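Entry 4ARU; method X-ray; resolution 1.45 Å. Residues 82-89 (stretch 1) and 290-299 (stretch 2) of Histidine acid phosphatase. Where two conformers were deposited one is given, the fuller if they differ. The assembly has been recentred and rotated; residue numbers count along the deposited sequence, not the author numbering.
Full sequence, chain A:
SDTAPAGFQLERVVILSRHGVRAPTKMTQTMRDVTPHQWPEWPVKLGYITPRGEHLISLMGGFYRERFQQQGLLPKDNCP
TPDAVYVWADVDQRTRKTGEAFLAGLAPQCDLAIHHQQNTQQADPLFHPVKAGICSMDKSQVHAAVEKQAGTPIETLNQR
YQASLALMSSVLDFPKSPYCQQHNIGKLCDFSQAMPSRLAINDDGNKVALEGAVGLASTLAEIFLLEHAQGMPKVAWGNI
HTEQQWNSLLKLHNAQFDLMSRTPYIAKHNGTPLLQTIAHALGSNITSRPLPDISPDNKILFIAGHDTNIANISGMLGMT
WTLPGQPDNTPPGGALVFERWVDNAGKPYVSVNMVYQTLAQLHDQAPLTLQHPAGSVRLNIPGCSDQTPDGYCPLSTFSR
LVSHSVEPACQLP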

# COMPACT_ATOMS: atom_id res chain seq x y z
N PRO A 82 -22.41 5.67 -14.81
CA PRO A 82 -21.86 4.60 -13.94
C PRO A 82 -20.87 3.61 -14.58
O PRO A 82 -20.01 3.09 -13.89
CB PRO A 82 -23.13 3.88 -13.47
CG PRO A 82 -24.08 5.02 -13.36
CD PRO A 82 -23.87 5.80 -14.64
N ASP A 83 -20.94 3.38 -15.88
CA ASP A 83 -19.97 2.56 -16.62
C ASP A 83 -18.53 3.10 -16.50
O ASP A 83 -17.59 2.37 -16.59
CB ASP A 83 -20.32 2.57 -18.11
CG ASP A 83 -21.49 1.63 -18.49
OD1 ASP A 83 -21.82 0.72 -17.75
OD2 ASP A 83 -22.06 1.82 -19.57
N ALA A 84 -18.39 4.38 -16.24
CA ALA A 84 -17.07 5.02 -16.22
C ALA A 84 -16.23 4.67 -15.02
O ALA A 84 -15.03 4.69 -15.11
CB ALA A 84 -17.21 6.54 -16.29
N VAL A 85 -16.86 4.39 -13.89
CA VAL A 85 -16.18 4.21 -12.62
C VAL A 85 -16.52 2.86 -12.00
O VAL A 85 -17.67 2.47 -11.95
CB VAL A 85 -16.58 5.30 -11.63
CG1 VAL A 85 -15.81 5.15 -10.32
CG2 VAL A 85 -16.35 6.69 -12.24
N TYR A 86 -15.50 2.13 -11.58
CA TYR A 86 -15.65 0.82 -11.00
C TYR A 86 -14.71 0.65 -9.85
O TYR A 86 -13.54 0.93 -9.96
CB TYR A 86 -15.41 -0.26 -12.05
CG TYR A 86 -15.66 -1.70 -11.62
CD1 TYR A 86 -14.76 -2.40 -10.90
CD2 TYR A 86 -16.76 -2.36 -12.07
CE1 TYR A 86 -14.98 -3.74 -10.54
CE2 TYR A 86 -17.03 -3.68 -11.72
CZ TYR A 86 -16.11 -4.37 -10.95
OH TYR A 86 -16.32 -5.70 -10.63
N VAL A 87 -15.24 0.14 -8.73
CA VAL A 87 -14.47 -0.19 -7.55
C VAL A 87 -14.48 -1.68 -7.29
O VAL A 87 -15.53 -2.26 -7.19
CB VAL A 87 -14.97 0.55 -6.26
CG1 VAL A 87 -14.19 0.07 -5.07
CG2 VAL A 87 -14.90 2.05 -6.42
N TRP A 88 -13.30 -2.26 -7.14
CA TRP A 88 -13.13 -3.62 -6.61
C TRP A 88 -12.42 -3.52 -5.27
O TRP A 88 -11.28 -3.08 -5.23
CB TRP A 88 -12.36 -4.54 -7.56
CG TRP A 88 -12.38 -5.95 -7.07
CD1 TRP A 88 -11.43 -6.61 -6.32
CD2 TRP A 88 -13.48 -6.85 -7.15
NE1 TRP A 88 -11.85 -7.85 -5.97
CE2 TRP A 88 -13.09 -8.05 -6.47
CE3 TRP A 88 -14.72 -6.82 -7.77
CZ2 TRP A 88 -13.91 -9.17 -6.40
CZ3 TRP A 88 -15.52 -7.94 -7.72
CH2 TRP A 88 -15.14 -9.09 -6.99
N ALA A 89 -13.08 -3.89 -4.19
CA ALA A 89 -12.49 -3.85 -2.87
C ALA A 89 -12.25 -5.24 -2.35
O ALA A 89 -13.03 -6.15 -2.64
CB ALA A 89 -13.42 -3.12 -1.88
N PRO A 290 -11.85 -11.77 -15.51
CA PRO A 290 -12.56 -10.49 -15.59
C PRO A 290 -13.20 -10.10 -14.28
O PRO A 290 -13.67 -10.97 -13.53
CB PRO A 290 -13.65 -10.74 -16.66
CG PRO A 290 -13.65 -12.20 -16.91
CD PRO A 290 -12.36 -12.80 -16.43
N LEU A 291 -13.26 -8.79 -14.04
CA LEU A 291 -13.96 -8.24 -12.85
C LEU A 291 -15.42 -8.25 -13.21
O LEU A 291 -15.80 -7.84 -14.31
CB LEU A 291 -13.46 -6.84 -12.55
CG LEU A 291 -11.99 -6.78 -12.13
CD1 LEU A 291 -11.56 -5.34 -11.93
CD2 LEU A 291 -11.74 -7.53 -10.83
N PRO A 292 -16.25 -8.80 -12.32
CA PRO A 292 -17.66 -8.96 -12.71
C PRO A 292 -18.37 -7.65 -12.95
O PRO A 292 -18.21 -6.72 -12.18
CB PRO A 292 -18.27 -9.71 -11.53
CG PRO A 292 -17.37 -9.51 -10.42
CD PRO A 292 -15.98 -9.24 -10.95
N ASP A 293 -19.11 -7.59 -14.06
CA ASP A 293 -19.95 -6.42 -14.32
C ASP A 293 -19.17 -5.15 -14.70
O ASP A 293 -19.73 -4.06 -14.58
CB ASP A 293 -20.81 -6.17 -13.05
CG ASP A 293 -21.82 -5.06 -13.21
OD1 ASP A 293 -22.47 -5.00 -14.26
OD2 ASP A 293 -21.98 -4.26 -12.24
N ILE A 294 -17.88 -5.23 -15.04
CA ILE A 294 -17.14 -4.02 -15.41
C ILE A 294 -17.46 -3.70 -16.85
O ILE A 294 -17.66 -4.62 -17.64
CB ILE A 294 -15.61 -4.15 -15.17
CG1 ILE A 294 -14.95 -2.76 -15.24
CG2 ILE A 294 -14.99 -5.16 -16.14
CD1 ILE A 294 -13.57 -2.78 -14.63
N SER A 295 -17.57 -2.42 -17.17
CA SER A 295 -17.92 -1.99 -18.53
C SER A 295 -16.70 -1.99 -19.40
O SER A 295 -15.62 -1.61 -18.95
CB SER A 295 -18.51 -0.58 -18.52
OG SER A 295 -18.81 -0.18 -19.86
N PRO A 296 -16.87 -2.36 -20.67
CA PRO A 296 -15.83 -2.09 -21.64
C PRO A 296 -15.45 -0.59 -21.77
O PRO A 296 -14.37 -0.31 -22.23
CB PRO A 296 -16.42 -2.61 -22.96
CG PRO A 296 -17.51 -3.53 -22.56
CD PRO A 296 -18.04 -3.05 -21.26
N ASP A 297 -16.31 0.33 -21.34
CA ASP A 297 -16.08 1.77 -21.44
C ASP A 297 -15.57 2.35 -20.11
O ASP A 297 -15.67 3.55 -19.85
CB ASP A 297 -17.41 2.48 -21.81
CG ASP A 297 -18.03 1.99 -23.13
OD1 ASP A 297 -17.26 1.66 -24.07
OD2 ASP A 297 -19.28 1.92 -23.23
N ASN A 298 -15.08 1.47 -19.23
CA ASN A 298 -14.58 1.91 -17.93
C ASN A 298 -13.42 2.86 -18.11
O ASN A 298 -12.56 2.60 -18.97
CB ASN A 298 -14.13 0.70 -17.11
CG ASN A 298 -13.53 1.10 -15.79
OD1 ASN A 298 -12.29 1.21 -15.64
ND2 ASN A 298 -14.37 1.48 -14.87
N LYS A 299 -13.44 3.96 -17.36
CA LYS A 299 -12.39 4.97 -17.38
C LYS A 299 -11.54 4.97 -16.09
O LYS A 299 -10.35 5.35 -16.13
CB LYS A 299 -12.99 6.35 -17.57
CG LYS A 299 -13.84 6.54 -18.82
CD LYS A 299 -13.07 6.15 -20.04
CE LYS A 299 -13.88 6.37 -21.34
NZ LYS A 299 -13.88 7.81 -21.73
O HOH W 1 -17.22 -0.06 -15.42
O HOH W 2 -21.08 -1.16 -20.79
O HOH W 3 -21.05 3.10 -21.52

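Tyr 86 and Trp 88 form the apolar centre. They alternate along the strand 85-89, so both send their CA-to-CB bonds toward stretch 2, while Val 85 and Val 87 between and beside them point away. Alternation sorts the strand into a face that packs and a face that does not. With chi1 near 180° (t) in both, the rings reach a partner that has no regular helix or strand and is shaped instead by two turns. Leu 291 lays CD2 over one face of the indole, 4.1 Å from Trp 88 CG, and Pro 292 brings CD to 3.5 Å from Trp 88 CZ3. Ile 294 covers a face of the phenol: its CG1 lies 3.7 Å from Tyr 86 CD2, and its CB sits 4.0 Å from the ring centroid in a CH-pi contact.

The phenol also ends in a polar anchor. Tyr 86 OH donates to Pro 292 O at 2.6 Å, near the ring plane. That carbonyl lies inside the type II turn from Leu 291 to Ile 294, whose closing bond, Ile 294 N to Leu 291 O at 3.4 Å, is weak; the tyrosine thus grips the turn by its backbone while its ring packs against the side chains.

Farther out, the chains draw together, with CA atoms of Ala 84 and Asn 298 only 4.3 Å apart. The close approach goes with a small residue whose CB points away: Ala 84, whose O accepts from Lys 299 N at 2.9 Å. Next to this, Asn 298 CA makes a CA-H...O contact of 3.3 Å with Asp 83 O.

At the polar edge, water completes the pairing. One water donates to Asp 83 O and accepts from Ser 295 N and Asn 298 ND2. Another donates to both Asp 83 OD2 and Asp 297 OD2, bridging the two carboxylates. Ser 295 OG accepts from Asp 297 N at 2.9 Å, bracing the second turn, a type I.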